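Local coordinates for RNA-dependent RNA Polymerase (Bombyx mori cytoplasmic polyhedrosis virus, PDB 6TZ0), which catalyses RNA-directed RNA synthesis in a double-stranded RNA virus, probably serving both transcription and genome replication, at residues R852-F857 with N880-I885; F864-A869 with Y1141-R1146; Y870-L875 with A1018-E1023. All blocks are in the same frame, centred on the assembly; numbering follows the deposited sequence.

Contact 1 of 3, residues R852-F857 with N880-I885; sequences RRDGTF and NIREMI
R852 and D854 both approach N880, which stands at the N-cap position of helix 881-886. The apolar part is small. The extended R852 side chain crosses N880 at about a right angle. R852 CD lies 3.8 Å from N880 CA and also touches the amide oxygen side, with R852 CD to N880 OD1 at 3.9 Å. The guanidinium plane is turned 35° from the amide plane.

The polar part lies at D854. D854 OD2 is modelled 2.4 Å from N880 ND2, a length too short to be trusted at this resolution. The carboxylate and amide planes are steeply inclined, 74° apart. CG of N880 is anti to the backbone N (chi1 -162°), and the amide ends nearer the loop than CB does.

The arrangement is a surface loop set against the start of a helix in the C-terminal region. The loop is closed by the backbone bond from R852 N to T856 O. R852 NH1 also donates to T856 OG1 at 3.2 Å, with the hydroxyl close to the guanidinium plane. R852 NH2 forms a salt bridge with D877.

The charges are mixed. D854 OD2 lies 4.1 Å from R882 NH2, with the oxygen far from the plane of the guanidinium, so any attraction would be between charges alone. E883 OE1 is 3.7 Å from D854 OD2, a like charge, which may offset part of that attraction.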
loop_
_atom_site.group_PDB
_atom_site.type_symbol
_atom_site.label_atom_id
_atom_site.label_comp_id
_atom_site.label_asym_id
_atom_site.label_seq_id
_atom_site.Cartn_x
_atom_site.Cartn_y
_atom_site.Cartn_z
ATOM N N ARG A 852 -47.004 -9.344 21.299
ATOM C CA ARG A 852 -47.046 -10.282 22.406
ATOM C C ARG A 852 -48.413 -10.962 22.432
ATOM O O ARG A 852 -49.240 -10.774 21.537
ATOM C CB ARG A 852 -46.753 -9.558 23.717
ATOM C CG ARG A 852 -45.384 -8.918 23.790
ATOM C CD ARG A 852 -45.149 -8.319 25.161
ATOM N NE ARG A 852 -43.851 -7.668 25.275
ATOM C CZ ARG A 852 -43.659 -6.371 25.084
ATOM N NH1 ARG A 852 -44.684 -5.591 24.789
ATOM N NH2 ARG A 852 -42.448 -5.850 25.206
ATOM N N ARG A 853 -48.664 -11.747 23.466
ATOM C CA ARG A 853 -49.960 -12.386 23.631
ATOM C C ARG A 853 -51.069 -11.401 24.029
ATOM O O ARG A 853 -52.249 -11.675 23.822
ATOM C CB ARG A 853 -49.883 -13.507 24.668
ATOM C CG ARG A 853 -49.156 -14.750 24.194
ATOM C CD ARG A 853 -49.532 -15.955 25.038
ATOM N NE ARG A 853 -48.860 -17.170 24.590
ATOM C CZ ARG A 853 -49.282 -17.932 23.585
ATOM N NH1 ARG A 853 -50.374 -17.600 22.914
ATOM N NH2 ARG A 853 -48.607 -19.020 23.248
ATOM N N ASP A 854 -50.687 -10.261 24.599
ATOM C CA ASP A 854 -51.647 -9.322 25.151
ATOM C C ASP A 854 -52.119 -8.283 24.146
ATOM O O ASP A 854 -53.045 -7.525 24.452
ATOM C CB ASP A 854 -51.032 -8.610 26.353
ATOM C CG ASP A 854 -50.719 -9.556 27.482
ATOM O OD1 ASP A 854 -51.405 -10.596 27.588
ATOM O OD2 ASP A 854 -49.789 -9.263 28.262
ATOM N N GLY A 855 -51.517 -8.228 22.965
ATOM C CA GLY A 855 -51.764 -7.156 22.033
ATOM C C GLY A 855 -50.754 -6.036 22.101
ATOM O O GLY A 855 -50.773 -5.152 21.237
ATOM N N THR A 856 -49.882 -6.043 23.103
ATOM C CA THR A 856 -48.798 -5.082 23.153
ATOM C C THR A 856 -47.688 -5.492 22.197
ATOM O O THR A 856 -47.608 -6.634 21.742
ATOM C CB THR A 856 -48.245 -4.950 24.571
ATOM O OG1 THR A 856 -47.762 -6.222 25.015
ATOM C CG2 THR A 856 -49.324 -4.469 25.514
ATOM N N PHE A 857 -46.823 -4.536 21.895
ATOM C CA PHE A 857 -45.759 -4.722 20.929
ATOM C C PHE A 857 -44.411 -4.477 21.585
ATOM O O PHE A 857 -44.290 -3.672 22.510
ATOM C CB PHE A 857 -45.942 -3.780 19.737
ATOM C CG PHE A 857 -47.079 -4.157 18.848
ATOM C CD1 PHE A 857 -46.887 -5.033 17.796
ATOM C CD2 PHE A 857 -48.352 -3.675 19.090
ATOM C CE1 PHE A 857 -47.932 -5.396 16.983
ATOM C CE2 PHE A 857 -49.404 -4.038 18.283
ATOM C CZ PHE A 857 -49.193 -4.900 17.227
ATOM N N ASN A 880 -43.296 -11.458 27.020
ATOM C CA ASN A 880 -43.966 -10.542 27.954
ATOM C C ASN A 880 -43.225 -10.493 29.294
ATOM O O ASN A 880 -43.674 -10.998 30.323
ATOM C CB ASN A 880 -45.448 -10.885 28.137
ATOM C CG ASN A 880 -46.242 -9.729 28.717
ATOM O OD1 ASN A 880 -45.694 -8.667 29.011
ATOM N ND2 ASN A 880 -47.544 -9.924 28.868
ATOM N N ILE A 881 -42.046 -9.881 29.212
ATOM C CA ILE A 881 -41.077 -9.846 30.302
ATOM C C ILE A 881 -41.617 -9.096 31.523
ATOM O O ILE A 881 -41.265 -9.412 32.664
ATOM C CB ILE A 881 -39.773 -9.245 29.747
ATOM C CG1 ILE A 881 -38.637 -9.217 30.755
ATOM C CG2 ILE A 881 -40.026 -7.900 29.100
ATOM C CD1 ILE A 881 -37.344 -8.951 30.072
ATOM N N ARG A 882 -42.508 -8.123 31.312
ATOM C CA ARG A 882 -43.164 -7.449 32.430
ATOM C C ARG A 882 -44.090 -8.406 33.173
ATOM O O ARG A 882 -44.088 -8.461 34.414
ATOM C CB ARG A 882 -43.927 -6.232 31.893
ATOM C CG ARG A 882 -44.501 -5.245 32.907
ATOM C CD ARG A 882 -45.956 -5.560 33.255
ATOM N NE ARG A 882 -46.801 -5.660 32.070
ATOM C CZ ARG A 882 -47.969 -6.295 32.042
ATOM N NH1 ARG A 882 -48.426 -6.894 33.133
ATOM N NH2 ARG A 882 -48.675 -6.341 30.922
ATOM N N GLU A 883 -44.893 -9.170 32.426
ATOM C CA GLU A 883 -45.717 -10.202 33.042
ATOM C C GLU A 883 -44.854 -11.290 33.657
ATOM O O GLU A 883 -45.173 -11.816 34.728
ATOM C CB GLU A 883 -46.680 -10.795 32.021
ATOM C CG GLU A 883 -47.639 -11.811 32.600
ATOM C CD GLU A 883 -48.601 -12.360 31.577
ATOM O OE1 GLU A 883 -48.520 -11.943 30.405
ATOM O OE2 GLU A 883 -49.436 -13.211 31.948
ATOM N N MET A 884 -43.722 -11.591 33.027
ATOM C CA MET A 884 -42.849 -12.639 33.530
ATOM C C MET A 884 -42.128 -12.216 34.808
ATOM O O MET A 884 -41.740 -13.073 35.609
ATOM C CB MET A 884 -41.896 -13.045 32.405
ATOM C CG MET A 884 -40.907 -14.144 32.695
ATOM S SD MET A 884 -40.255 -14.814 31.162
ATOM C CE MET A 884 -39.501 -13.372 30.443
ATOM N N ILE A 885 -41.988 -10.909 35.056
ATOM C CA ILE A 885 -41.458 -10.477 36.349
ATOM C C ILE A 885 -42.541 -10.093 37.347
ATOM O O ILE A 885 -42.212 -9.797 38.506
ATOM C CB ILE A 885 -40.487 -9.277 36.267
ATOM C CG1 ILE A 885 -41.207 -7.997 35.873
ATOM C CG2 ILE A 885 -39.372 -9.534 35.279
ATOM C CD1 ILE A 885 -40.328 -6.789 35.972
#

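Contact 2 of 3, residues F864-A869 with Y1141-R1146; sequences FTARGA and YVLSPR
R867 and V1142 form the hydrogen-bonded pair of a short two-stranded antiparallel sheet, strands 867-868 and 1141-1142. R867 N donates to V1142 O at 2.8 Å, almost straight (178°) and in the carbonyl plane. The return bond, V1142 N to R867 O, is 2.9 Å long and more bent, and its donor sits above the carbonyl plane. G868 and Y1141 make the next, non-hydrogen-bonded pair.

Beside the strands, A866 CB packs against Y1141 CB and L1143 CD2. L1143 CD2 lies 3.7 Å from A866 CB. The other methyl of L1143, CD1, lies against A866 CA and the carbonyl oxygen of F864.

Further out, helix 1174-1188 packs on F864 and Y1141, and the Y1141 ring also makes a cation-pi contact with R1080. The R867 guanidinium forms a salt bridge with D765 and bonds to the E844 carbonyl. The sheet thus joins parts of the C-terminal region far apart in sequence. The R867 and V1142 side chains lie on one face of the sheet, and V1142 CB is 3.7 Å from the backbone O of R867.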
loop_
_atom_site.group_PDB
_atom_site.type_symbol
_atom_site.label_atom_id
_atom_site.label_comp_id
_atom_site.label_asym_id
_atom_site.label_seq_id
_atom_site.Cartn_x
_atom_site.Cartn_y
_atom_site.Cartn_z
ATOM N N PHE A 864 -29.331 2.579 16.768
ATOM C CA PHE A 864 -28.287 2.637 17.777
ATOM C C PHE A 864 -28.373 1.474 18.750
ATOM O O PHE A 864 -27.842 1.563 19.858
ATOM C CB PHE A 864 -28.368 3.948 18.547
ATOM C CG PHE A 864 -28.297 5.151 17.683
ATOM C CD1 PHE A 864 -27.104 5.547 17.126
ATOM C CD2 PHE A 864 -29.426 5.898 17.439
ATOM C CE1 PHE A 864 -27.045 6.661 16.348
ATOM C CE2 PHE A 864 -29.373 7.023 16.661
ATOM C CZ PHE A 864 -28.179 7.402 16.107
ATOM N N THR A 865 -29.037 0.390 18.372
ATOM C CA THR A 865 -29.175 -0.725 19.290
ATOM C C THR A 865 -27.927 -1.600 19.267
ATOM O O THR A 865 -27.242 -1.729 18.248
ATOM C CB THR A 865 -30.429 -1.541 18.968
ATOM O OG1 THR A 865 -30.560 -2.617 19.902
ATOM C CG2 THR A 865 -30.389 -2.094 17.566
ATOM N N ALA A 866 -27.619 -2.172 20.424
ATOM C CA ALA A 866 -26.411 -2.954 20.587
ATOM C C ALA A 866 -26.582 -4.331 19.965
ATOM O O ALA A 866 -27.687 -4.860 19.842
ATOM C CB ALA A 866 -26.052 -3.083 22.063
ATOM N N ARG A 867 -25.461 -4.913 19.570
ATOM C CA ARG A 867 -25.437 -6.250 19.010
ATOM C C ARG A 867 -24.676 -7.156 19.961
ATOM O O ARG A 867 -24.335 -6.767 21.078
ATOM C CB ARG A 867 -24.816 -6.254 17.616
ATOM C CG ARG A 867 -25.676 -5.533 16.606
ATOM C CD ARG A 867 -25.078 -5.561 15.224
ATOM N NE ARG A 867 -25.953 -4.903 14.263
ATOM C CZ ARG A 867 -25.859 -3.624 13.926
ATOM N NH1 ARG A 867 -26.700 -3.103 13.044
ATOM N NH2 ARG A 867 -24.913 -2.870 14.458
ATOM N N GLY A 868 -24.427 -8.380 19.516
ATOM C CA GLY A 868 -23.779 -9.346 20.374
ATOM C C GLY A 868 -24.786 -10.137 21.174
ATOM O O GLY A 868 -25.844 -10.503 20.657
ATOM N N ALA A 869 -24.484 -10.386 22.447
ATOM C CA ALA A 869 -25.368 -11.167 23.299
ATOM C C ALA A 869 -26.604 -10.398 23.743
ATOM O O ALA A 869 -27.505 -11.003 24.330
ATOM C CB ALA A 869 -24.607 -11.667 24.526
ATOM N N TYR A 1141 -22.315 -6.632 25.424
ATOM C CA TYR A 1141 -22.896 -5.922 24.292
ATOM C C TYR A 1141 -21.802 -5.427 23.350
ATOM O O TYR A 1141 -20.627 -5.357 23.711
ATOM C CB TYR A 1141 -23.767 -4.755 24.761
ATOM C CG TYR A 1141 -23.049 -3.661 25.525
ATOM C CD1 TYR A 1141 -22.889 -3.736 26.900
ATOM C CD2 TYR A 1141 -22.570 -2.534 24.876
ATOM C CE1 TYR A 1141 -22.253 -2.734 27.592
ATOM C CE2 TYR A 1141 -21.936 -1.531 25.563
ATOM C CZ TYR A 1141 -21.776 -1.639 26.921
ATOM O OH TYR A 1141 -21.144 -0.645 27.619
ATOM N N VAL A 1142 -22.205 -5.092 22.121
ATOM C CA VAL A 1142 -21.297 -4.604 21.083
ATOM C C VAL A 1142 -21.928 -3.390 20.413
ATOM O O VAL A 1142 -23.042 -3.483 19.883
ATOM C CB VAL A 1142 -20.978 -5.680 20.026
ATOM C CG1 VAL A 1142 -20.170 -5.088 18.897
ATOM C CG2 VAL A 1142 -20.213 -6.847 20.621
ATOM N N LEU A 1143 -21.222 -2.259 20.430
ATOM C CA LEU A 1143 -21.524 -1.106 19.584
ATOM C C LEU A 1143 -20.351 -0.852 18.642
ATOM O O LEU A 1143 -19.404 -1.634 18.570
ATOM C CB LEU A 1143 -21.821 0.157 20.395
ATOM C CG LEU A 1143 -23.219 0.394 20.974
ATOM C CD1 LEU A 1143 -24.287 0.161 19.921
ATOM C CD2 LEU A 1143 -23.490 -0.397 22.208
ATOM N N SER A 1144 -20.417 0.259 17.918
ATOM C CA SER A 1144 -19.402 0.622 16.943
ATOM C C SER A 1144 -19.172 2.125 16.964
ATOM O O SER A 1144 -20.093 2.891 17.265
ATOM C CB SER A 1144 -19.819 0.175 15.533
ATOM O OG SER A 1144 -18.855 0.543 14.566
ATOM N N PRO A 1145 -17.948 2.575 16.677
ATOM C CA PRO A 1145 -17.696 4.024 16.646
ATOM C C PRO A 1145 -18.373 4.751 15.496
ATOM O O PRO A 1145 -18.721 5.925 15.657
ATOM C CB PRO A 1145 -16.169 4.109 16.543
ATOM C CG PRO A 1145 -15.688 2.834 17.112
ATOM C CD PRO A 1145 -16.692 1.808 16.712
ATOM N N ARG A 1146 -18.558 4.111 14.339
ATOM C CA ARG A 1146 -19.341 4.729 13.274
ATOM C C ARG A 1146 -20.817 4.793 13.621
ATOM O O ARG A 1146 -21.540 5.632 13.078
ATOM C CB ARG A 1146 -19.161 3.965 11.963
ATOM C CG ARG A 1146 -17.774 4.043 11.390
ATOM C CD ARG A 1146 -17.523 5.426 10.843
ATOM N NE ARG A 1146 -16.190 5.563 10.272
ATOM C CZ ARG A 1146 -15.699 6.707 9.815
ATOM N NH1 ARG A 1146 -14.475 6.748 9.313
ATOM N NH2 ARG A 1146 -16.434 7.807 9.859
#

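Contact 3 of 3, residues Y870-L875 with A1018-E1023; sequences YKRRLL and ALHLYE
R873, in the segment carrying helix 873-878, reaches across to H1020, Y1022 and E1023, where the chain turns into edge strand 1022-1027. Its CG is anti to the backbone N (chi1 -167°), and the chain then runs extended to NE. On the way the side chain runs antiparallel alongside H1020, with R873 CB 3.5 Å from H1020 CD2.

The guanidinium lies over one face of the Y1022 ring, a cation-pi contact with R873 CZ 4.0 Å from the centroid of that ring. The two planes are 35° apart. R873 NE sits 3.3 Å from Y1022 CZ, towards the rim of the ring. R873 NE also gives a weak hydrogen bond to H1020 O at 3.2 Å. R873 NH2 bonds to Y1022 O, which lies near the guanidinium plane, but the modelled length is doubtfully short. R873 NH2 also makes a salt bridge to E1023 OE2 at 3.5 Å. Thus two backbone carbonyls, a carboxylate and an aromatic face all meet one buried arginine.

The Y1022 hydroxyl points at the edge of the Y870 ring, with Y1022 OH 3.2 Å from Y870 CE1. The same hydroxyl is hydrogen-bonded to Y1139, and F1181 stacks on the Y1022 ring. L1021 is the centre of an inverse gamma turn. The whole is a helix and a strand distant in sequence, linked by a buried arginine, in what is probably the C-terminal bracelet domain of reovirus-family polymerases.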
loop_
_atom_site.group_PDB
_atom_site.type_symbol
_atom_site.label_atom_id
_atom_site.label_comp_id
_atom_site.label_asym_id
_atom_site.label_seq_id
_atom_site.Cartn_x
_atom_site.Cartn_y
_atom_site.Cartn_z
ATOM N N TYR A 870 -26.673 -9.092 23.477
ATOM C CA TYR A 870 -27.838 -8.306 23.860
ATOM C C TYR A 870 -29.045 -8.595 22.970
ATOM O O TYR A 870 -30.174 -8.271 23.351
ATOM C CB TYR A 870 -27.470 -6.818 23.844
ATOM C CG TYR A 870 -28.559 -5.886 24.322
ATOM C CD1 TYR A 870 -28.967 -5.891 25.648
ATOM C CD2 TYR A 870 -29.158 -4.983 23.453
ATOM C CE1 TYR A 870 -29.957 -5.045 26.090
ATOM C CE2 TYR A 870 -30.146 -4.123 23.888
ATOM C CZ TYR A 870 -30.540 -4.161 25.211
ATOM O OH TYR A 870 -31.524 -3.308 25.652
ATOM N N LYS A 871 -28.844 -9.245 21.823
ATOM C CA LYS A 871 -29.962 -9.621 20.965
ATOM C C LYS A 871 -30.770 -10.787 21.530
ATOM O O LYS A 871 -31.876 -11.052 21.049
ATOM C CB LYS A 871 -29.449 -9.965 19.569
ATOM C CG LYS A 871 -28.824 -8.800 18.842
ATOM C CD LYS A 871 -29.852 -7.730 18.556
ATOM C CE LYS A 871 -30.827 -8.196 17.502
ATOM N NZ LYS A 871 -31.804 -7.134 17.155
ATOM N N ARG A 872 -30.249 -11.484 22.543
ATOM C CA ARG A 872 -30.977 -12.591 23.154
ATOM C C ARG A 872 -32.134 -12.100 24.021
ATOM O O ARG A 872 -33.075 -12.856 24.278
ATOM C CB ARG A 872 -29.997 -13.457 23.955
ATOM C CG ARG A 872 -30.565 -14.757 24.484
ATOM C CD ARG A 872 -29.535 -15.656 25.107
ATOM N NE ARG A 872 -30.190 -16.798 25.739
ATOM C CZ ARG A 872 -30.528 -17.916 25.106
ATOM N NH1 ARG A 872 -31.125 -18.892 25.769
ATOM N NH2 ARG A 872 -30.263 -18.064 23.817
ATOM N N ARG A 873 -32.118 -10.826 24.414
ATOM C CA ARG A 873 -33.188 -10.264 25.225
ATOM C C ARG A 873 -34.500 -10.135 24.452
ATOM O O ARG A 873 -35.561 -9.998 25.071
ATOM C CB ARG A 873 -32.729 -8.907 25.765
ATOM C CG ARG A 873 -33.576 -8.295 26.862
ATOM C CD ARG A 873 -32.972 -7.003 27.348
ATOM N NE ARG A 873 -33.809 -6.376 28.359
ATOM C CZ ARG A 873 -34.758 -5.487 28.091
ATOM N NH1 ARG A 873 -34.986 -5.112 26.843
ATOM N NH2 ARG A 873 -35.475 -4.967 29.071
ATOM N N LEU A 874 -34.462 -10.205 23.119
ATOM C CA LEU A 874 -35.695 -10.166 22.340
ATOM C C LEU A 874 -36.529 -11.425 22.545
ATOM O O LEU A 874 -37.764 -11.364 22.479
ATOM C CB LEU A 874 -35.368 -9.971 20.861
ATOM C CG LEU A 874 -36.538 -9.721 19.910
ATOM C CD1 LEU A 874 -37.216 -8.409 20.253
ATOM C CD2 LEU A 874 -36.073 -9.738 18.471
ATOM N N LEU A 875 -35.874 -12.558 22.829
ATOM C CA LEU A 875 -36.578 -13.799 23.146
ATOM C C LEU A 875 -37.438 -13.654 24.391
ATOM O O LEU A 875 -38.519 -14.245 24.476
ATOM C CB LEU A 875 -35.579 -14.932 23.367
ATOM C CG LEU A 875 -34.632 -15.378 22.260
ATOM C CD1 LEU A 875 -33.664 -16.410 22.817
ATOM C CD2 LEU A 875 -35.399 -15.938 21.089
ATOM N N ALA A 1018 -30.667 -14.635 33.348
ATOM C CA ALA A 1018 -31.636 -13.943 34.185
ATOM C C ALA A 1018 -31.381 -12.447 34.214
ATOM O O ALA A 1018 -32.265 -11.687 34.619
ATOM C CB ALA A 1018 -31.604 -14.501 35.606
ATOM N N LEU A 1019 -30.194 -12.012 33.781
ATOM C CA LEU A 1019 -29.865 -10.597 33.706
ATOM C C LEU A 1019 -30.627 -9.867 32.611
ATOM O O LEU A 1019 -30.613 -8.635 32.595
ATOM C CB LEU A 1019 -28.366 -10.411 33.479
ATOM C CG LEU A 1019 -27.436 -10.830 34.615
ATOM C CD1 LEU A 1019 -25.988 -10.647 34.217
ATOM C CD2 LEU A 1019 -27.749 -10.048 35.877
ATOM N N HIS A 1020 -31.280 -10.578 31.693
ATOM C CA HIS A 1020 -32.107 -9.896 30.711
ATOM C C HIS A 1020 -33.441 -9.439 31.278
ATOM O O HIS A 1020 -34.128 -8.651 30.627
ATOM C CB HIS A 1020 -32.378 -10.787 29.495
ATOM C CG HIS A 1020 -31.149 -11.180 28.741
ATOM N ND1 HIS A 1020 -30.528 -12.395 28.921
ATOM C CD2 HIS A 1020 -30.405 -10.511 27.830
ATOM C CE1 HIS A 1020 -29.468 -12.468 28.138
ATOM N NE2 HIS A 1020 -29.369 -11.336 27.467
ATOM N N LEU A 1021 -33.811 -9.885 32.476
ATOM C CA LEU A 1021 -35.159 -9.660 32.994
ATOM C C LEU A 1021 -35.217 -8.330 33.744
ATOM O O LEU A 1021 -35.169 -8.256 34.970
ATOM C CB LEU A 1021 -35.583 -10.825 33.876
ATOM C CG LEU A 1021 -35.541 -12.176 33.167
ATOM C CD1 LEU A 1021 -36.001 -13.296 34.071
ATOM C CD2 LEU A 1021 -36.369 -12.130 31.924
ATOM N N TYR A 1022 -35.327 -7.258 32.965
ATOM C CA TYR A 1022 -35.444 -5.914 33.505
ATOM C C TYR A 1022 -36.307 -5.078 32.577
ATOM O O TYR A 1022 -36.273 -5.246 31.358
ATOM C CB TYR A 1022 -34.065 -5.267 33.709
ATOM C CG TYR A 1022 -33.225 -5.075 32.469
ATOM C CD1 TYR A 1022 -32.371 -6.067 32.026
ATOM C CD2 TYR A 1022 -33.250 -3.880 31.771
ATOM C CE1 TYR A 1022 -31.595 -5.890 30.905
ATOM C CE2 TYR A 1022 -32.485 -3.696 30.650
ATOM C CZ TYR A 1022 -31.656 -4.698 30.227
ATOM O OH TYR A 1022 -30.891 -4.498 29.108
ATOM N N GLU A 1023 -37.083 -4.169 33.163
ATOM C CA GLU A 1023 -37.963 -3.304 32.393
ATOM C C GLU A 1023 -37.940 -1.884 32.931
ATOM O O GLU A 1023 -37.355 -1.592 33.975
ATOM C CB GLU A 1023 -39.398 -3.836 32.356
ATOM C CG GLU A 1023 -39.607 -4.842 31.256
ATOM C CD GLU A 1023 -39.515 -4.185 29.888
ATOM O OE1 GLU A 1023 -39.959 -3.023 29.757
ATOM O OE2 GLU A 1023 -38.978 -4.807 28.950
#

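Contacts 1 and 3 are neighbours, with centres about 13 Å apart. Helices 873-878 and 881-886 follow each other in the chain, so one serves each contact. I881 of contact 1 packs on contact 3, with I881 CD1 3.3 Å from H1020 O, and M884 CE touches L1021 CD2 at 3.7 Å. Contact 2 runs straight into contact 3, because A869 is followed by Y870. Their centres are about 15 Å apart, and contact 3 is nested in the chain loop that contact 2 closes. Contacts 1 and 2 do not touch; their nearest atoms are about 12 Å apart. All three lie away from the metal- and nucleotide-binding residues.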